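Local atomic coordinates of aminomethyltransferase (Bartonella henselae, PDB entry 3GIR), a protein that belongs to the aminomethyltransferase family and combines a folate-binding domain with a C-terminal barrel domain. Residues A[106-117]-A[129-140]. Numbering follows the deposited sequence.
Sequences AALLKIGQSRYS and DLILTRLAECRF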
loop_
_atom_site.group_PDB
_atom_site.type_symbol
_atom_site.label_atom_id
_atom_site.label_comp_id
_atom_site.label_asym_id
_atom_site.label_seq_id
_atom_site.Cartn_x
_atom_site.Cartn_y
_atom_site.Cartn_z
ATOM N N ALA A 106 -14.283 -11.524 9.780
ATOM C CA ALA A 106 -14.737 -10.199 10.117
ATOM C C ALA A 106 -15.378 -10.149 11.520
ATOM O O ALA A 106 -15.339 -9.105 12.163
ATOM C CB ALA A 106 -15.686 -9.642 9.008
ATOM N N ALA A 107 -15.951 -11.265 11.973
ATOM C CA ALA A 107 -16.612 -11.305 13.275
ATOM C C ALA A 107 -15.558 -11.153 14.373
ATOM O O ALA A 107 -15.797 -10.485 15.385
ATOM C CB ALA A 107 -17.430 -12.629 13.442
ATOM N N LEU A 108 -14.363 -11.684 14.159
ATOM C CA LEU A 108 -13.286 -11.609 15.185
ATOM C C LEU A 108 -12.574 -10.264 15.196
ATOM O O LEU A 108 -11.945 -9.915 16.171
ATOM C CB LEU A 108 -12.230 -12.702 14.967
ATOM C CG LEU A 108 -12.650 -14.172 15.031
ATOM C CD1 LEU A 108 -11.398 -15.078 14.976
ATOM C CD2 LEU A 108 -13.570 -14.508 16.250
ATOM N N LEU A 109 -12.633 -9.489 14.117
ATOM C CA LEU A 109 -11.981 -8.178 14.105
ATOM C C LEU A 109 -12.608 -7.295 15.182
ATOM O O LEU A 109 -13.819 -7.131 15.225
ATOM C CB LEU A 109 -12.169 -7.563 12.709
ATOM C CG LEU A 109 -11.226 -6.478 12.274
ATOM C CD1 LEU A 109 -9.749 -6.909 12.488
ATOM C CD2 LEU A 109 -11.505 -6.026 10.830
ATOM N N LYS A 110 -11.796 -6.719 16.066
ATOM C CA LYS A 110 -12.347 -5.880 17.087
ATOM C C LYS A 110 -12.711 -4.537 16.495
ATOM O O LYS A 110 -12.114 -4.069 15.515
ATOM C CB LYS A 110 -11.387 -5.753 18.286
ATOM C CG LYS A 110 -11.055 -7.122 18.972
ATOM C CD LYS A 110 -9.968 -6.994 20.020
ATOM C CE LYS A 110 -9.383 -8.381 20.416
ATOM N NZ LYS A 110 -7.946 -8.280 20.891
ATOM N N ILE A 111 -13.719 -3.896 17.054
ATOM C CA ILE A 111 -14.025 -2.505 16.689
ATOM C C ILE A 111 -12.768 -1.644 16.899
ATOM O O ILE A 111 -12.091 -1.695 17.946
ATOM C CB ILE A 111 -15.181 -1.935 17.559
ATOM C CG1 ILE A 111 -16.515 -2.580 17.179
ATOM C CG2 ILE A 111 -15.311 -0.485 17.334
ATOM C CD1 ILE A 111 -17.719 -2.181 18.132
ATOM N N GLY A 112 -12.448 -0.822 15.906
ATOM C CA GLY A 112 -11.224 -0.052 15.859
ATOM C C GLY A 112 -9.992 -0.687 15.225
ATOM O O GLY A 112 -8.957 -0.017 15.107
ATOM N N GLN A 113 -10.048 -1.992 14.943
ATOM C CA GLN A 113 -8.916 -2.731 14.433
ATOM C C GLN A 113 -8.937 -2.726 12.921
ATOM O O GLN A 113 -9.993 -2.926 12.310
ATOM C CB GLN A 113 -8.969 -4.189 14.886
ATOM C CG GLN A 113 -8.565 -4.418 16.330
ATOM C CD GLN A 113 -8.291 -5.908 16.667
ATOM O OE1 GLN A 113 -8.905 -6.874 16.102
ATOM N NE2 GLN A 113 -7.357 -6.102 17.590
ATOM N N SER A 114 -7.747 -2.578 12.356
ATOM C CA SER A 114 -7.494 -2.640 10.909
ATOM C C SER A 114 -6.706 -3.899 10.570
ATOM O O SER A 114 -5.850 -4.351 11.349
ATOM C CB SER A 114 -6.648 -1.461 10.434
ATOM O OG SER A 114 -7.275 -0.236 10.692
ATOM N N ARG A 115 -6.951 -4.459 9.398
ATOM C CA ARG A 115 -6.182 -5.620 8.900
ATOM C C ARG A 115 -5.896 -5.448 7.435
ATOM O O ARG A 115 -6.787 -5.042 6.673
ATOM C CB ARG A 115 -6.956 -6.950 9.073
ATOM C CG ARG A 115 -6.791 -7.563 10.470
ATOM C CD ARG A 115 -7.415 -8.925 10.462
ATOM N NE ARG A 115 -6.438 -9.844 9.932
ATOM C CZ ARG A 115 -5.722 -10.691 10.674
ATOM N NH1 ARG A 115 -4.814 -11.450 10.085
ATOM N NH2 ARG A 115 -5.930 -10.813 11.997
ATOM N N TYR A 116 -4.685 -5.843 7.055
ATOM C CA TYR A 116 -4.301 -5.926 5.656
ATOM C C TYR A 116 -4.936 -7.154 5.071
ATOM O O TYR A 116 -4.945 -8.246 5.683
ATOM C CB TYR A 116 -2.750 -6.039 5.526
ATOM C CG TYR A 116 -2.233 -6.152 4.124
ATOM C CD1 TYR A 116 -2.116 -5.047 3.309
ATOM C CD2 TYR A 116 -1.878 -7.396 3.601
ATOM C CE1 TYR A 116 -1.609 -5.180 1.997
ATOM C CE2 TYR A 116 -1.396 -7.522 2.305
ATOM C CZ TYR A 116 -1.236 -6.428 1.525
ATOM O OH TYR A 116 -0.789 -6.652 0.208
ATOM N N SER A 117 -5.522 -7.025 3.886
ATOM C CA SER A 117 -6.154 -8.141 3.224
ATOM C C SER A 117 -6.107 -7.945 1.712
ATOM O O SER A 117 -5.414 -7.065 1.184
ATOM C CB SER A 117 -7.598 -8.339 3.685
ATOM O OG SER A 117 -8.046 -9.642 3.386
ATOM N N ASP A 129 -5.077 -5.211 -3.220
ATOM C CA ASP A 129 -4.837 -5.322 -1.775
ATOM C C ASP A 129 -5.538 -4.165 -1.085
ATOM O O ASP A 129 -5.794 -3.121 -1.723
ATOM C CB ASP A 129 -3.370 -5.499 -1.388
ATOM C CG ASP A 129 -2.457 -4.448 -1.803
ATOM O OD1 ASP A 129 -2.742 -3.560 -2.660
ATOM O OD2 ASP A 129 -1.293 -4.545 -1.235
ATOM N N LEU A 130 -5.954 -4.411 0.164
ATOM C CA LEU A 130 -6.927 -3.499 0.802
ATOM C C LEU A 130 -6.591 -3.438 2.270
ATOM O O LEU A 130 -6.025 -4.367 2.777
ATOM C CB LEU A 130 -8.357 -4.123 0.625
ATOM C CG LEU A 130 -8.985 -4.399 -0.725
ATOM C CD1 LEU A 130 -10.260 -5.287 -0.745
ATOM C CD2 LEU A 130 -9.326 -3.072 -1.426
ATOM N N ILE A 131 -7.041 -2.400 2.985
ATOM C CA ILE A 131 -7.065 -2.385 4.416
ATOM C C ILE A 131 -8.521 -2.289 4.838
ATOM O O ILE A 131 -9.294 -1.404 4.375
ATOM C CB ILE A 131 -6.305 -1.207 5.066
ATOM C CG1 ILE A 131 -4.907 -1.069 4.466
ATOM C CG2 ILE A 131 -6.362 -1.303 6.575
ATOM C CD1 ILE A 131 -4.044 -2.253 4.786
ATOM N N LEU A 132 -8.901 -3.241 5.714
ATOM C CA LEU A 132 -10.257 -3.346 6.285
ATOM C C LEU A 132 -10.205 -2.914 7.757
ATOM O O LEU A 132 -9.372 -3.431 8.507
ATOM C CB LEU A 132 -10.715 -4.793 6.201
ATOM C CG LEU A 132 -12.064 -5.136 6.892
ATOM C CD1 LEU A 132 -13.257 -4.490 6.231
ATOM C CD2 LEU A 132 -12.276 -6.613 6.971
ATOM N N THR A 133 -11.081 -1.993 8.157
ATOM C CA THR A 133 -11.174 -1.511 9.561
ATOM C C THR A 133 -12.573 -1.645 10.030
ATOM O O THR A 133 -13.492 -1.334 9.286
ATOM C CB THR A 133 -10.769 -0.018 9.633
ATOM O OG1 THR A 133 -9.433 0.103 9.120
ATOM C CG2 THR A 133 -10.752 0.466 11.097
ATOM N N ARG A 134 -12.762 -2.234 11.203
ATOM C CA ARG A 134 -14.083 -2.299 11.806
ATOM C C ARG A 134 -14.340 -1.041 12.591
ATOM O O ARG A 134 -13.476 -0.622 13.393
ATOM C CB ARG A 134 -14.198 -3.509 12.702
ATOM C CG ARG A 134 -15.590 -3.735 13.209
ATOM C CD ARG A 134 -15.705 -5.040 13.898
ATOM N NE ARG A 134 -17.121 -5.448 13.965
ATOM C CZ ARG A 134 -17.461 -6.676 14.385
ATOM N NH1 ARG A 134 -16.534 -7.515 14.811
ATOM N NH2 ARG A 134 -18.742 -7.030 14.401
ATOM N N LEU A 135 -15.471 -0.427 12.321
ATOM C CA LEU A 135 -15.846 0.854 12.956
ATOM C C LEU A 135 -16.952 0.713 13.995
ATOM O O LEU A 135 -16.987 1.503 14.941
ATOM C CB LEU A 135 -16.242 1.873 11.911
ATOM C CG LEU A 135 -15.060 2.402 11.067
ATOM C CD1 LEU A 135 -15.649 3.335 9.983
ATOM C CD2 LEU A 135 -14.013 3.041 12.002
ATOM N N ALA A 136 -17.746 -0.348 13.854
ATOM C CA ALA A 136 -18.889 -0.604 14.751
ATOM C C ALA A 136 -19.297 -2.066 14.567
ATOM O O ALA A 136 -18.727 -2.802 13.767
ATOM C CB ALA A 136 -20.049 0.335 14.463
ATOM N N GLU A 137 -20.297 -2.495 15.327
ATOM C CA GLU A 137 -20.731 -3.863 15.175
ATOM C C GLU A 137 -21.132 -4.125 13.702
ATOM O O GLU A 137 -20.815 -5.172 13.210
ATOM C CB GLU A 137 -21.884 -4.195 16.168
ATOM C CG GLU A 137 -22.469 -5.559 16.034
ATOM C CD GLU A 137 -21.536 -6.722 16.409
ATOM O OE1 GLU A 137 -20.738 -6.629 17.405
ATOM O OE2 GLU A 137 -21.625 -7.773 15.720
ATOM N N CYS A 138 -21.792 -3.194 13.010
ATOM C CA CYS A 138 -22.231 -3.489 11.640
ATOM C C CYS A 138 -21.693 -2.516 10.659
ATOM O O CYS A 138 -22.309 -2.306 9.620
ATOM C CB CYS A 138 -23.757 -3.543 11.550
ATOM S SG CYS A 138 -24.449 -4.902 12.594
ATOM N N ARG A 139 -20.515 -1.945 10.950
ATOM C CA ARG A 139 -19.956 -0.910 10.029
ATOM C C ARG A 139 -18.475 -1.116 9.885
ATOM O O ARG A 139 -17.747 -1.206 10.872
ATOM C CB ARG A 139 -20.193 0.546 10.459
ATOM C CG ARG A 139 -21.674 0.958 10.629
ATOM C CD ARG A 139 -21.810 2.369 11.226
ATOM N NE ARG A 139 -20.976 3.271 10.465
ATOM C CZ ARG A 139 -19.975 3.993 10.982
ATOM N NH1 ARG A 139 -19.749 4.057 12.286
ATOM N NH2 ARG A 139 -19.246 4.694 10.167
ATOM N N PHE A 140 -18.032 -1.130 8.632
ATOM C CA PHE A 140 -16.596 -1.322 8.319
ATOM C C PHE A 140 -16.176 -0.356 7.226
ATOM O O PHE A 140 -17.001 0.184 6.520
ATOM C CB PHE A 140 -16.347 -2.749 7.775
ATOM C CG PHE A 140 -16.597 -3.874 8.771
ATOM C CD1 PHE A 140 -15.561 -4.579 9.305
ATOM C CD2 PHE A 140 -17.926 -4.257 9.055
ATOM C CE1 PHE A 140 -15.798 -5.622 10.152
ATOM C CE2 PHE A 140 -18.183 -5.279 9.930
ATOM C CZ PHE A 140 -17.128 -5.973 10.473
#
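Arg134 lays its extended side chain alongside the backbone of Leu109 to Ile111, with CB 3.5 Å from Lys110 O. The contact is an antiparallel beta hairpin, strands 114-120 and 126-136, within the folate-binding domain family region. Residues 106-113 lead into its first strand. The Arg134 chain leaves with CG anti to the backbone N (chi1 -172°), which carries the guanidinium along this loop. Arg134 NH1 donates to Leu109 O at 2.8 Å and to Ala107 O at 3.1 Å. Both oxygens lie at the guanidinium edge, in its plane, but NH1 stands above the Ala107 carbonyl plane. Within its own segment, Arg134 NE bonds Ala136 O, and NH2 bonds Glu137 O on a lone pair and salt-bridges the Glu137 carboxylate. One flat group thus ties the loop to the type I turn 136-139, and four carbonyls fix its rotation.

Ile111 CG2 lies 3.5 Å from Leu135 O, while its CG1 and CD1 rest on the Ala136 and Glu137 backbone in the turn. Leu109 sends CD2 against Leu132 CD2 at 4.0 Å, and Ala106 CB meets the Phe140 ring. Leu98 of helix 94-101 touches both Ala106 and Phe140. Backbone bonds run from Gly112 N to Arg134 O and from Arg134 N to Gln113 O, and continue in pairs at Arg115-Leu132 and Ser117-Leu130.

Ser114, Thr133, Tyr116 and Ile131 share one face of the hairpin, opposite Arg115, Leu132, Ser117 and Leu130. Ser114 OG and Thr133 OG1 are hydrogen-bonded at 2.7 Å. Ile131 CD1 sits at the Tyr116 ring edge, 3.7 Å from Tyr116 CD1. The Trp280 ring also meets this ring, planes about 25° apart. The Asp129 carboxylate stands nearly perpendicular to the Tyr116 ring (88°), and Tyr116 OH donates to the anti lone pair of Asp129 OD2 at 2.6 Å.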